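Long-range contacts in flagellar basal body rod modification protein (Helicobacter pylori 26695, PDB 4ZZF), which is probably required for flagellar hook formation, perhaps as a scaffolding protein, and is represented here by a fragment that includes its Ig-like domain: residues A10-S15 against M130-D135; D32-A37 against G64-I69; I44-E49 against Y88-E93; L53-P58 against D74-K79; E112-I117 against M124-E129. All blocks are in the same frame, centred on the assembly; numbering follows the deposited sequence.

Contact 1 (A10-S15 against M130-D135)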
# COMPACT_ATOMS: atom_id res chain seq x y z
N ALA A 10 7.96 -7.58 -9.40
CA ALA A 10 9.37 -7.40 -9.05
C ALA A 10 10.25 -7.92 -10.19
O ALA A 10 9.95 -8.95 -10.78
CB ALA A 10 9.70 -8.13 -7.76
N GLU A 11 11.28 -7.15 -10.52
CA GLU A 11 12.36 -7.61 -11.36
C GLU A 11 13.52 -7.96 -10.42
O GLU A 11 13.89 -7.13 -9.60
CB GLU A 11 12.79 -6.53 -12.37
CG GLU A 11 11.70 -5.98 -13.29
CD GLU A 11 11.42 -6.90 -14.47
OE1 GLU A 11 12.28 -7.75 -14.80
OE2 GLU A 11 10.32 -6.80 -15.06
N THR A 12 14.08 -9.16 -10.49
CA THR A 12 15.23 -9.49 -9.64
C THR A 12 16.49 -9.75 -10.47
O THR A 12 16.40 -9.91 -11.68
CB THR A 12 14.98 -10.72 -8.75
OG1 THR A 12 15.15 -11.90 -9.53
CG2 THR A 12 13.61 -10.68 -8.14
N ASP A 13 17.65 -9.79 -9.82
CA ASP A 13 18.89 -10.07 -10.54
C ASP A 13 19.14 -11.58 -10.73
O ASP A 13 20.22 -11.98 -11.14
CB ASP A 13 20.10 -9.41 -9.85
CG ASP A 13 20.30 -9.89 -8.40
OD1 ASP A 13 19.85 -11.00 -8.05
OD2 ASP A 13 20.92 -9.15 -7.61
N VAL A 14 18.15 -12.40 -10.42
CA VAL A 14 18.22 -13.83 -10.72
C VAL A 14 17.63 -14.09 -12.10
O VAL A 14 16.42 -14.00 -12.28
CB VAL A 14 17.45 -14.66 -9.69
CG1 VAL A 14 17.39 -16.13 -10.12
CG2 VAL A 14 18.08 -14.50 -8.31
N SER A 15 18.47 -14.39 -13.08
CA SER A 15 17.99 -14.59 -14.45
C SER A 15 18.25 -16.00 -15.01
O SER A 15 17.82 -16.31 -16.11
CB SER A 15 18.64 -13.56 -15.38
OG SER A 15 20.04 -13.73 -15.39
N MET A 130 9.36 -19.71 -6.87
CA MET A 130 10.65 -19.21 -6.40
C MET A 130 10.50 -18.42 -5.10
O MET A 130 9.51 -17.73 -4.86
CB MET A 130 11.33 -18.34 -7.46
CG MET A 130 11.55 -19.05 -8.79
SD MET A 130 12.42 -18.03 -10.00
CE MET A 130 13.91 -17.64 -9.09
N VAL A 131 11.51 -18.54 -4.25
CA VAL A 131 11.57 -17.75 -3.04
C VAL A 131 12.91 -17.05 -3.04
O VAL A 131 13.96 -17.69 -3.03
CB VAL A 131 11.39 -18.60 -1.79
CG1 VAL A 131 11.55 -17.74 -0.54
CG2 VAL A 131 10.01 -19.24 -1.82
N LEU A 132 12.88 -15.72 -3.08
CA LEU A 132 14.09 -14.94 -3.31
C LEU A 132 14.27 -13.86 -2.26
O LEU A 132 13.30 -13.27 -1.78
CB LEU A 132 14.06 -14.32 -4.70
CG LEU A 132 13.99 -15.27 -5.90
CD1 LEU A 132 13.74 -14.48 -7.17
CD2 LEU A 132 15.28 -16.08 -6.01
N PRO A 133 15.53 -13.59 -1.89
CA PRO A 133 15.87 -12.53 -0.93
C PRO A 133 15.52 -11.17 -1.48
O PRO A 133 15.63 -10.96 -2.69
CB PRO A 133 17.39 -12.65 -0.77
CG PRO A 133 17.77 -13.94 -1.41
CD PRO A 133 16.73 -14.25 -2.43
N ILE A 134 15.12 -10.26 -0.60
CA ILE A 134 14.79 -8.88 -0.93
C ILE A 134 15.86 -8.16 -1.73
O ILE A 134 15.56 -7.39 -2.64
CB ILE A 134 14.52 -8.08 0.34
CG1 ILE A 134 13.22 -8.53 0.95
CG2 ILE A 134 14.42 -6.59 0.04
CD1 ILE A 134 12.07 -8.22 0.08
N ASP A 135 17.12 -8.40 -1.38
CA ASP A 135 18.21 -7.65 -2.00
C ASP A 135 18.50 -8.15 -3.40
O ASP A 135 19.29 -7.56 -4.12
CB ASP A 135 19.48 -7.72 -1.14
CG ASP A 135 19.76 -9.13 -0.63
OD1 ASP A 135 20.47 -9.89 -1.33
OD2 ASP A 135 19.25 -9.48 0.47
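Val14 and Met130 meet tip to tip, and Leu132 fills the angle between Val14 and Thr12, so three apolar ends and one hydroxyl-bearing side chain close the gap between two segments that share no hydrogen bond. The methionine chain runs straight through chi2 and bends at chi3 (56°), which turns its terminal methyl toward the valine; Met130 CE stands 3.9 Å from Val14 CG1. The other valine methyl serves the neighbouring residue: Val14 CG2 lies 4.0 Å from Leu132 CD2, with the two side chains set slantwise to each other. Leucine thus divides its branches. Leu132 CD1 goes to Thr12, whose side chain the leucine crosses at about a right angle, 3.8 Å from Thr12 OG1 and nearly as close to CG2.

The threonine hydroxyl is not left to this apolar partner. Thr12 OG1 accepts from Val14 N at 3.2 Å, forming an ST turn just where strand 9-12 ends; Val14 beyond it faces Leu132. The same oxygen is hydrogen-bonded to Gly109 O. Farther out, two like charges lie near but not in contact, Asp13 OD2 being 6.3 Å from Asp135 OD1, while Asp13 is tied through its backbone to Ser136.

This small surface contact illustrates how short strands from distant parts of a chain meet through side chains, with no hydrogen bond between the two segments themselves. It lays the end of strand 9-12, partner of strand 137-141, against strand 130-133, consistent with the small Tudor-like beta domain that accompanies the Ig-like domain in FlgD relatives.

Contact 2 (D32-A37 against G64-I69)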
# COMPACT_ATOMS: atom_id res chain seq x y z
N ASP A 32 2.48 -11.68 -17.92
CA ASP A 32 1.70 -10.50 -17.53
C ASP A 32 0.32 -10.43 -18.19
O ASP A 32 -0.59 -9.81 -17.66
CB ASP A 32 2.50 -9.24 -17.86
CG ASP A 32 3.92 -9.31 -17.30
OD1 ASP A 32 4.75 -10.07 -17.86
OD2 ASP A 32 4.19 -8.64 -16.29
N GLU A 33 0.22 -11.06 -19.36
CA GLU A 33 -1.01 -11.13 -20.15
C GLU A 33 -1.25 -12.57 -20.52
O GLU A 33 -0.28 -13.34 -20.63
CB GLU A 33 -0.89 -10.33 -21.45
CG GLU A 33 -0.94 -8.85 -21.35
CD GLU A 33 -0.89 -8.21 -22.72
OE1 GLU A 33 -1.04 -8.96 -23.73
OE2 GLU A 33 -0.67 -6.98 -22.81
N LYS A 34 -2.51 -12.94 -20.75
CA LYS A 34 -2.83 -14.24 -21.31
C LYS A 34 -2.07 -14.48 -22.60
O LYS A 34 -2.05 -13.63 -23.48
CB LYS A 34 -4.33 -14.36 -21.60
CG LYS A 34 -5.18 -14.58 -20.38
CD LYS A 34 -6.60 -14.94 -20.76
CE LYS A 34 -7.42 -15.24 -19.50
NZ LYS A 34 -8.78 -15.80 -19.81
N ILE A 35 -1.44 -15.63 -22.73
CA ILE A 35 -0.77 -15.97 -23.99
C ILE A 35 -1.80 -16.11 -25.11
O ILE A 35 -2.80 -16.81 -24.96
CB ILE A 35 0.03 -17.27 -23.86
CG1 ILE A 35 1.12 -17.11 -22.80
CG2 ILE A 35 0.63 -17.65 -25.18
CD1 ILE A 35 1.72 -18.41 -22.39
N ASP A 36 -1.56 -15.43 -26.23
CA ASP A 36 -2.39 -15.64 -27.41
C ASP A 36 -1.52 -16.22 -28.51
O ASP A 36 -0.68 -15.51 -29.05
CB ASP A 36 -3.04 -14.33 -27.85
CG ASP A 36 -3.97 -14.51 -29.06
OD1 ASP A 36 -3.94 -15.58 -29.73
OD2 ASP A 36 -4.73 -13.55 -29.36
N ALA A 37 -1.73 -17.48 -28.87
CA ALA A 37 -0.85 -18.18 -29.80
C ALA A 37 -1.10 -17.82 -31.28
O ALA A 37 -0.40 -18.33 -32.17
CB ALA A 37 -0.98 -19.69 -29.61
N GLY A 64 -4.00 -19.10 -23.95
CA GLY A 64 -5.03 -18.82 -22.96
C GLY A 64 -4.58 -18.69 -21.50
O GLY A 64 -5.35 -18.20 -20.67
N GLN A 65 -3.36 -19.11 -21.19
CA GLN A 65 -2.90 -19.08 -19.81
C GLN A 65 -2.15 -17.80 -19.48
O GLN A 65 -1.52 -17.20 -20.36
CB GLN A 65 -2.02 -20.29 -19.53
CG GLN A 65 -2.72 -21.60 -19.84
CD GLN A 65 -1.85 -22.80 -19.55
OE1 GLN A 65 -1.06 -22.81 -18.60
NE2 GLN A 65 -1.98 -23.82 -20.39
N LYS A 66 -2.21 -17.38 -18.22
CA LYS A 66 -1.49 -16.19 -17.74
C LYS A 66 -0.97 -16.40 -16.32
O LYS A 66 -1.32 -17.39 -15.66
CB LYS A 66 -2.38 -14.95 -17.79
CG LYS A 66 -3.47 -14.93 -16.73
CD LYS A 66 -4.33 -13.65 -16.84
CE LYS A 66 -3.53 -12.43 -16.40
NZ LYS A 66 -4.21 -11.12 -16.66
N GLY A 67 -0.16 -15.47 -15.82
CA GLY A 67 0.41 -15.60 -14.49
C GLY A 67 1.61 -16.52 -14.52
O GLY A 67 2.30 -16.62 -15.53
N TYR A 68 1.87 -17.19 -13.39
CA TYR A 68 2.98 -18.13 -13.29
C TYR A 68 2.62 -19.46 -13.92
O TYR A 68 1.61 -20.06 -13.58
CB TYR A 68 3.38 -18.34 -11.83
CG TYR A 68 4.10 -17.16 -11.20
CD1 TYR A 68 5.43 -16.88 -11.52
CD2 TYR A 68 3.47 -16.34 -10.28
CE1 TYR A 68 6.10 -15.81 -10.95
CE2 TYR A 68 4.12 -15.28 -9.70
CZ TYR A 68 5.43 -15.01 -10.03
OH TYR A 68 6.05 -13.94 -9.46
N ILE A 69 3.46 -19.93 -14.83
CA ILE A 69 3.28 -21.25 -15.43
C ILE A 69 4.54 -22.08 -15.18
O ILE A 69 5.66 -21.57 -15.32
CB ILE A 69 2.98 -21.14 -16.94
CG1 ILE A 69 1.76 -20.25 -17.18
CG2 ILE A 69 2.72 -22.52 -17.56
CD1 ILE A 69 1.50 -19.94 -18.65
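Gln65 O is approached by two groups of the facing segment: Ile35 N donates to it at 2.8 Å in a nearly straight bond (169° at the hydrogen), and Lys34 CA adds a CA-H...O contact at 3.4 Å. Both segments belong to the Ig-like domain, where strands 25-31 and 67-73 pair antiparallel; the contact extends that pairing into the loop that leaves the first strand and the turn that enters the second. A return bond from Gly64 N to Ile35 O, also 2.8 Å, gives Ile35 a backbone partner through both its N and its O. Glycine suits this spot, because at its positive phi a CB would be pressed against the carbonyl oxygen of the preceding residue.

On one side two lysines pass each other through their hydrocarbon parts. Lys34 is extended beyond CG and lays CD 3.5 Å from Gly64 O. Lys66 CB rests 3.6 Å from Lys34 N; its CG, between the backbone N and the carbonyl carbon (chi1 72°), starts the chain past Lys34 CG. Asn95 braces the loop from outside, its amide oxygen taking Asp36 N and its amide nitrogen bonding Lys34 O. Asp32, at the start, forms a salt bridge with Arg110. Toward the interior the contact ends in a meeting of methyls, Ile35 CD1 lying 4.0 Å from Ile69 CD1.

Contact 3 (I44-E49 against Y88-E93)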
# COMPACT_ATOMS: atom_id res chain seq x y z
N ILE A 44 9.67 -20.18 -25.42
CA ILE A 44 10.75 -20.04 -24.45
C ILE A 44 12.13 -20.24 -25.08
O ILE A 44 12.32 -21.19 -25.86
CB ILE A 44 10.60 -21.07 -23.31
CG1 ILE A 44 9.29 -20.86 -22.56
CG2 ILE A 44 11.81 -21.03 -22.38
CD1 ILE A 44 8.92 -22.03 -21.67
N GLN A 45 13.09 -19.38 -24.77
CA GLN A 45 14.47 -19.62 -25.19
C GLN A 45 15.35 -19.93 -23.97
O GLN A 45 15.28 -19.24 -22.95
CB GLN A 45 15.05 -18.42 -25.95
CG GLN A 45 14.28 -18.00 -27.20
CD GLN A 45 12.98 -17.23 -26.89
OE1 GLN A 45 12.96 -16.34 -26.02
NE2 GLN A 45 11.90 -17.59 -27.58
N ILE A 46 16.19 -20.96 -24.09
CA ILE A 46 17.17 -21.29 -23.07
C ILE A 46 18.59 -21.05 -23.58
O ILE A 46 19.01 -21.66 -24.57
CB ILE A 46 17.01 -22.73 -22.61
CG1 ILE A 46 15.54 -22.99 -22.26
CG2 ILE A 46 17.93 -23.00 -21.42
CD1 ILE A 46 15.23 -24.40 -21.80
N LEU A 47 19.32 -20.17 -22.91
CA LEU A 47 20.64 -19.76 -23.36
C LEU A 47 21.69 -20.21 -22.34
O LEU A 47 21.38 -20.32 -21.15
CB LEU A 47 20.71 -18.23 -23.52
CG LEU A 47 20.00 -17.51 -24.69
CD1 LEU A 47 18.58 -17.94 -24.87
CD2 LEU A 47 20.03 -16.00 -24.45
N ASN A 48 22.92 -20.47 -22.81
CA ASN A 48 24.00 -20.82 -21.89
C ASN A 48 24.68 -19.55 -21.38
O ASN A 48 24.25 -18.44 -21.73
CB ASN A 48 25.02 -21.77 -22.53
CG ASN A 48 25.88 -21.12 -23.62
OD1 ASN A 48 25.99 -19.90 -23.73
ND2 ASN A 48 26.52 -21.97 -24.42
N GLU A 49 25.74 -19.71 -20.58
CA GLU A 49 26.36 -18.57 -19.92
C GLU A 49 26.97 -17.58 -20.91
O GLU A 49 27.25 -16.43 -20.55
CB GLU A 49 27.42 -19.04 -18.92
CG GLU A 49 26.86 -19.18 -17.49
CD GLU A 49 26.09 -17.94 -17.00
OE1 GLU A 49 26.65 -16.81 -17.05
OE2 GLU A 49 24.91 -18.07 -16.58
N TYR A 88 21.87 -21.81 -16.84
CA TYR A 88 21.20 -21.46 -18.08
C TYR A 88 20.17 -20.34 -17.89
O TYR A 88 19.31 -20.41 -17.02
CB TYR A 88 20.54 -22.70 -18.66
CG TYR A 88 21.56 -23.62 -19.23
CD1 TYR A 88 22.28 -24.50 -18.42
CD2 TYR A 88 21.86 -23.59 -20.59
CE1 TYR A 88 23.24 -25.34 -18.95
CE2 TYR A 88 22.81 -24.42 -21.13
CZ TYR A 88 23.50 -25.30 -20.31
OH TYR A 88 24.45 -26.12 -20.87
N LYS A 89 20.30 -19.30 -18.72
CA LYS A 89 19.33 -18.21 -18.76
C LYS A 89 18.07 -18.62 -19.51
O LYS A 89 18.14 -19.12 -20.64
CB LYS A 89 19.93 -16.97 -19.43
CG LYS A 89 21.21 -16.49 -18.79
CD LYS A 89 21.86 -15.39 -19.61
CE LYS A 89 23.22 -14.99 -19.03
NZ LYS A 89 23.81 -13.80 -19.72
N ILE A 90 16.91 -18.40 -18.89
CA ILE A 90 15.65 -18.76 -19.50
C ILE A 90 14.78 -17.51 -19.69
O ILE A 90 14.55 -16.76 -18.74
CB ILE A 90 14.89 -19.80 -18.67
CG1 ILE A 90 15.76 -21.05 -18.49
CG2 ILE A 90 13.57 -20.15 -19.33
CD1 ILE A 90 15.12 -22.13 -17.65
N LYS A 91 14.36 -17.29 -20.94
CA LYS A 91 13.53 -16.15 -21.34
C LYS A 91 12.38 -16.65 -22.18
O LYS A 91 12.35 -17.82 -22.58
CB LYS A 91 14.31 -15.12 -22.15
CG LYS A 91 15.67 -14.79 -21.62
CD LYS A 91 16.28 -13.61 -22.36
CE LYS A 91 16.41 -13.86 -23.85
NZ LYS A 91 17.35 -12.85 -24.44
N ALA A 92 11.44 -15.76 -22.49
CA ALA A 92 10.32 -16.12 -23.35
C ALA A 92 9.83 -14.91 -24.12
O ALA A 92 9.99 -13.77 -23.70
CB ALA A 92 9.18 -16.73 -22.54
N GLU A 93 9.20 -15.18 -25.26
CA GLU A 93 8.58 -14.16 -26.07
C GLU A 93 7.18 -14.63 -26.38
O GLU A 93 6.99 -15.81 -26.66
CB GLU A 93 9.36 -13.91 -27.35
CG GLU A 93 10.66 -13.17 -27.12
CD GLU A 93 11.20 -12.59 -28.41
OE1 GLU A 93 11.26 -13.35 -29.40
OE2 GLU A 93 11.52 -11.38 -28.43
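Ile44 to Leu47 and Tyr88 to Glu93 run antiparallel as neighbouring strands, their axes 4.5 Å apart at closest and their directions 157° from one another. Gln45 with Lys91 and Leu47 with Lys89 are the hydrogen-bonded pairs; Ile44 with Ala92 and Ile46 with Ile90 alternate as non-hydrogen-bonded ones. The bond from Leu47 N to Lys89 O is 2.8 Å and almost linear, whereas its return, from Lys89 N to Leu47 O, is weak because the hydrogen is poorly aimed (128°).

Alternation puts Ile44, Ile46, Ile90 and Ala92 on the buried face. Ile44 CG2, anti to its backbone N, reaches diagonally to Ile90 CG2 at 3.6 Å, and Ile46 CG2 meets Tyr88 CB at 3.8 Å with the two side chains about perpendicular. The ring reaches the end of the strand, Tyr88 CE2 standing 3.7 Å from Asn48 CB, and its hydroxyl bonds Pro84 O. The other face is mixed, with Gln45, Leu47, Lys89 and Lys91; Lys91 NZ comes within 4.1 Å of Leu47 CD2, and the ammonium of Lys89 is bound by Asn51.

In this Ig-like domain strand 43-47 is flanked by 53-58 and 86-94, and the latter also pairs with 16-19 and 104-107. Phe27 and Leu29 of strand 25-31, with Phe71 and Trp73 of strand 67-73, pack onto the isoleucine face, as the second layer of a beta sandwich.

Contact 4 (L53-P58 against D74-K79)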
# COMPACT_ATOMS: atom_id res chain seq x y z
N LEU A 53 22.11 -19.72 -27.78
CA LEU A 53 20.86 -20.45 -27.73
C LEU A 53 21.09 -21.95 -27.67
O LEU A 53 21.71 -22.53 -28.55
CB LEU A 53 20.00 -20.10 -28.93
CG LEU A 53 18.61 -20.74 -28.98
CD1 LEU A 53 17.81 -20.24 -27.82
CD2 LEU A 53 17.92 -20.40 -30.29
N VAL A 54 20.56 -22.59 -26.64
CA VAL A 54 20.72 -24.02 -26.48
C VAL A 54 19.42 -24.80 -26.78
O VAL A 54 19.45 -25.89 -27.35
CB VAL A 54 21.23 -24.33 -25.06
CG1 VAL A 54 20.71 -25.65 -24.54
CG2 VAL A 54 22.74 -24.29 -25.05
N LYS A 55 18.29 -24.22 -26.42
CA LYS A 55 17.01 -24.91 -26.54
C LYS A 55 15.87 -23.92 -26.77
O LYS A 55 15.91 -22.80 -26.24
CB LYS A 55 16.73 -25.75 -25.29
CG LYS A 55 15.48 -26.60 -25.34
CD LYS A 55 15.63 -27.71 -26.36
CE LYS A 55 14.87 -28.96 -25.94
NZ LYS A 55 15.34 -30.17 -26.70
N THR A 56 14.88 -24.33 -27.55
CA THR A 56 13.67 -23.55 -27.74
C THR A 56 12.50 -24.44 -27.43
O THR A 56 12.42 -25.57 -27.90
CB THR A 56 13.55 -22.99 -29.18
OG1 THR A 56 14.63 -22.10 -29.44
CG2 THR A 56 12.26 -22.21 -29.34
N ILE A 57 11.60 -23.93 -26.59
CA ILE A 57 10.38 -24.62 -26.25
C ILE A 57 9.19 -23.79 -26.70
O ILE A 57 9.00 -22.67 -26.22
CB ILE A 57 10.29 -24.87 -24.74
CG1 ILE A 57 11.55 -25.57 -24.24
CG2 ILE A 57 9.04 -25.65 -24.38
CD1 ILE A 57 11.53 -25.82 -22.76
N PRO A 58 8.38 -24.34 -27.63
CA PRO A 58 7.20 -23.62 -28.15
C PRO A 58 6.11 -23.39 -27.09
O PRO A 58 5.80 -24.30 -26.32
CB PRO A 58 6.69 -24.55 -29.27
CG PRO A 58 7.21 -25.90 -28.91
CD PRO A 58 8.56 -25.65 -28.28
N ASP A 74 14.48 -31.00 -20.08
CA ASP A 74 15.20 -32.25 -19.85
C ASP A 74 16.70 -32.07 -19.91
O ASP A 74 17.46 -33.00 -19.68
CB ASP A 74 14.77 -33.34 -20.86
CG ASP A 74 14.98 -32.92 -22.31
OD1 ASP A 74 15.78 -32.00 -22.59
OD2 ASP A 74 14.33 -33.52 -23.20
N GLY A 75 17.14 -30.85 -20.22
CA GLY A 75 18.55 -30.55 -20.26
C GLY A 75 19.20 -30.89 -21.59
O GLY A 75 20.44 -30.94 -21.68
N THR A 76 18.39 -31.12 -22.62
CA THR A 76 18.92 -31.39 -23.96
C THR A 76 18.89 -30.15 -24.85
O THR A 76 18.05 -29.25 -24.68
CB THR A 76 18.14 -32.53 -24.67
OG1 THR A 76 16.78 -32.11 -24.91
CG2 THR A 76 18.14 -33.80 -23.81
N ASN A 77 19.82 -30.10 -25.79
CA ASN A 77 19.77 -29.08 -26.83
C ASN A 77 18.83 -29.51 -27.95
O ASN A 77 18.07 -30.48 -27.81
CB ASN A 77 21.17 -28.76 -27.37
CG ASN A 77 21.87 -29.97 -27.99
OD1 ASN A 77 21.25 -30.98 -28.32
ND2 ASN A 77 23.19 -29.86 -28.16
N GLU A 78 18.87 -28.78 -29.06
CA GLU A 78 17.85 -28.96 -30.08
C GLU A 78 18.00 -30.29 -30.81
O GLU A 78 17.07 -30.74 -31.47
CB GLU A 78 17.86 -27.79 -31.06
CG GLU A 78 16.46 -27.40 -31.52
CD GLU A 78 15.46 -27.22 -30.37
OE1 GLU A 78 15.55 -26.20 -29.65
OE2 GLU A 78 14.58 -28.10 -30.19
N LYS A 79 19.17 -30.93 -30.69
CA LYS A 79 19.37 -32.27 -31.26
C LYS A 79 18.83 -33.36 -30.34
O LYS A 79 18.34 -34.40 -30.78
CB LYS A 79 20.84 -32.53 -31.56
CG LYS A 79 21.41 -31.70 -32.69
CD LYS A 79 22.54 -30.81 -32.22
CE LYS A 79 23.25 -30.14 -33.40
NZ LYS A 79 24.51 -29.44 -32.99
O HOH W 1 16.81 -24.33 -30.57
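A classic beta bulge, in which Val54 and Lys55 both face Ile46, marks strand 53-58 of the Ig-like domain where the loop 74-79 folds against it. Lys55 carries the contact. Its CG stands anti to the backbone N (chi1 -176°) and its chain then bends, running beside Thr76 and pointing the same way. The ammonium gives one hydrogen bond of 3.0 Å from Lys55 NZ to Asn77 O, well above the carbonyl plane, and an equal one to Thr76 OG1. That hydroxyl in turn donates to Asp74 OD1, which also accepts from Thr76 N at 2.8 Å in an Asx turn; both donors come from the same face of the carboxylate. In a second Asx turn Asn77 OD1 accepts from Lys79 N, and it is also bonded by the backbone N of Gly80 and Glu81.

Glu78 approaches across Lys55 at about a right angle, and its OE1 accepts from Thr56 N at 2.9 Å, so a side chain occupies a backbone donor on the strand's flank.

Lys55 is therefore bound through uncharged oxygens, with Glu78 OE2 4.1 Å and Asp74 OD1 4.5 Å from Lys55 NZ, neither close enough for a salt bridge. The nearby negative charges would probably favour its protonated form.

Contact 5 (E112-I117 against M124-E129)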
# COMPACT_ATOMS: atom_id res chain seq x y z
N GLU A 112 4.81 -11.23 -10.30
CA GLU A 112 4.07 -10.71 -9.18
C GLU A 112 4.61 -11.25 -7.87
O GLU A 112 4.91 -12.44 -7.75
CB GLU A 112 2.59 -11.04 -9.31
CG GLU A 112 1.75 -10.36 -8.24
CD GLU A 112 0.26 -10.56 -8.44
OE1 GLU A 112 -0.15 -11.66 -8.89
OE2 GLU A 112 -0.50 -9.62 -8.14
N VAL A 113 4.74 -10.37 -6.88
CA VAL A 113 5.09 -10.82 -5.55
C VAL A 113 3.85 -11.31 -4.83
O VAL A 113 2.97 -10.52 -4.51
CB VAL A 113 5.75 -9.72 -4.74
CG1 VAL A 113 6.10 -10.25 -3.35
CG2 VAL A 113 6.98 -9.20 -5.48
N GLU A 114 3.78 -12.60 -4.57
CA GLU A 114 2.57 -13.20 -4.04
C GLU A 114 2.53 -13.17 -2.51
O GLU A 114 1.45 -13.18 -1.92
CB GLU A 114 2.44 -14.63 -4.53
CG GLU A 114 2.35 -14.72 -6.05
CD GLU A 114 2.28 -16.15 -6.54
OE1 GLU A 114 3.25 -16.91 -6.29
OE2 GLU A 114 1.26 -16.51 -7.16
N SER A 115 3.69 -13.14 -1.87
CA SER A 115 3.72 -13.02 -0.43
C SER A 115 5.11 -12.61 -0.02
O SER A 115 6.04 -12.73 -0.80
CB SER A 115 3.31 -14.33 0.26
OG SER A 115 4.38 -15.25 0.34
N VAL A 116 5.23 -12.09 1.19
CA VAL A 116 6.53 -11.84 1.81
C VAL A 116 6.68 -12.78 2.99
O VAL A 116 5.80 -12.85 3.84
CB VAL A 116 6.68 -10.37 2.26
CG1 VAL A 116 7.86 -10.23 3.23
CG2 VAL A 116 6.86 -9.47 1.07
N ILE A 117 7.78 -13.50 3.01
CA ILE A 117 8.06 -14.47 4.06
C ILE A 117 9.21 -14.00 4.92
O ILE A 117 10.23 -13.56 4.40
CB ILE A 117 8.43 -15.83 3.49
CG1 ILE A 117 7.29 -16.39 2.65
CG2 ILE A 117 8.82 -16.80 4.60
CD1 ILE A 117 7.69 -17.63 1.91
N MET A 124 11.95 -12.53 2.60
CA MET A 124 11.98 -13.21 1.31
C MET A 124 10.73 -12.87 0.50
O MET A 124 9.65 -12.67 1.05
CB MET A 124 12.06 -14.72 1.50
CG MET A 124 13.08 -15.16 2.53
SD MET A 124 14.76 -14.96 1.93
CE MET A 124 14.84 -16.36 0.81
N LEU A 125 10.88 -12.83 -0.82
CA LEU A 125 9.74 -12.65 -1.71
C LEU A 125 9.28 -13.98 -2.28
O LEU A 125 10.09 -14.72 -2.84
CB LEU A 125 10.10 -11.71 -2.85
CG LEU A 125 10.65 -10.33 -2.52
CD1 LEU A 125 11.11 -9.67 -3.83
CD2 LEU A 125 9.56 -9.51 -1.83
N ARG A 126 8.00 -14.28 -2.16
CA ARG A 126 7.49 -15.45 -2.86
C ARG A 126 6.95 -15.04 -4.22
O ARG A 126 6.03 -14.23 -4.31
CB ARG A 126 6.39 -16.16 -2.06
CG ARG A 126 5.84 -17.39 -2.82
CD ARG A 126 4.49 -17.86 -2.30
NE ARG A 126 4.55 -18.28 -0.90
CZ ARG A 126 5.07 -19.44 -0.49
NH1 ARG A 126 5.58 -20.30 -1.39
NH2 ARG A 126 5.09 -19.75 0.81
N MET A 127 7.54 -15.61 -5.26
CA MET A 127 7.20 -15.33 -6.65
C MET A 127 7.00 -16.63 -7.40
O MET A 127 7.94 -17.21 -7.92
CB MET A 127 8.31 -14.50 -7.31
CG MET A 127 8.65 -13.23 -6.54
SD MET A 127 10.11 -12.35 -7.12
CE MET A 127 9.73 -12.20 -8.86
N GLY A 128 5.76 -17.09 -7.46
CA GLY A 128 5.47 -18.40 -8.01
C GLY A 128 6.16 -19.43 -7.13
O GLY A 128 6.10 -19.34 -5.91
N GLU A 129 6.83 -20.39 -7.75
CA GLU A 129 7.57 -21.40 -7.01
C GLU A 129 8.90 -20.89 -6.44
O GLU A 129 9.51 -21.56 -5.61
CB GLU A 129 7.84 -22.62 -7.90
CG GLU A 129 6.59 -23.44 -8.19
CD GLU A 129 6.02 -24.08 -6.94
OE1 GLU A 129 6.81 -24.43 -6.05
OE2 GLU A 129 4.78 -24.23 -6.85
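Glu114 and Ser115 both face Arg126 in a classic beta bulge, set in the antiparallel hairpin of strands 115-119 and 122-127. Arg126 is satisfied on both backbone sides: its O accepts from Glu114 N at 2.8 Å, nearly in line with the carbonyl, and its N donates to Ser115 O. Nearer the turn, Ile117 and Met124 exchange two bonds, the shorter being Met124 N to Ile117 O at 2.7 Å.

Side chains serve two further donors. Glu114, extended beyond CG, carries its carboxylate out to Gly128; Glu114 OE1 accepts from Gly128 N at 2.8 Å, the N-H coming from above the carboxylate plane (47° out of it). Ser115 OG accepts from Arg126 NE at 3.3 Å, tilted from the guanidinium plane, and is hydrogen-bonded to Glu139 of the second subunit, to which Arg126 NH2 makes a long, weak ion pair. Val116 and Ile117 also join a strand of that subunit in an antiparallel ladder, carrying the sheet across the interface.

On the face of Val116 and Leu125, Leu125 CD2 lies 3.9 Å from Val113 CG1. On the face of Ser115, Ile117, Met124 and Arg126, Ile117 CD1 lies over the guanidinium, 3.5 Å from Arg126 NH2.

Overall arrangement
Contact 3 has one face in the sandwich interior, where isoleucines back the strand pairing. Contact 4, on the neighbouring strand of the same sheet, is a surface contact in which charged and hydroxyl side chains take over from strand pairing. Contact 2, at the end of strands 25-31 and 67-73, combines two backbone bonds with lysine hydrocarbon and a pair of isoleucine methyls. Contacts 1 and 5, centres about 9 Å apart, share the sheet of strands 115-119, 122-127 and 130-133, but contact 1 is apolar side chains near the surface whereas contact 5 is a bonded hairpin that reaches another subunit. Tyr68 of contact 2 bonds Glu112 O of contact 5, linking the lobes.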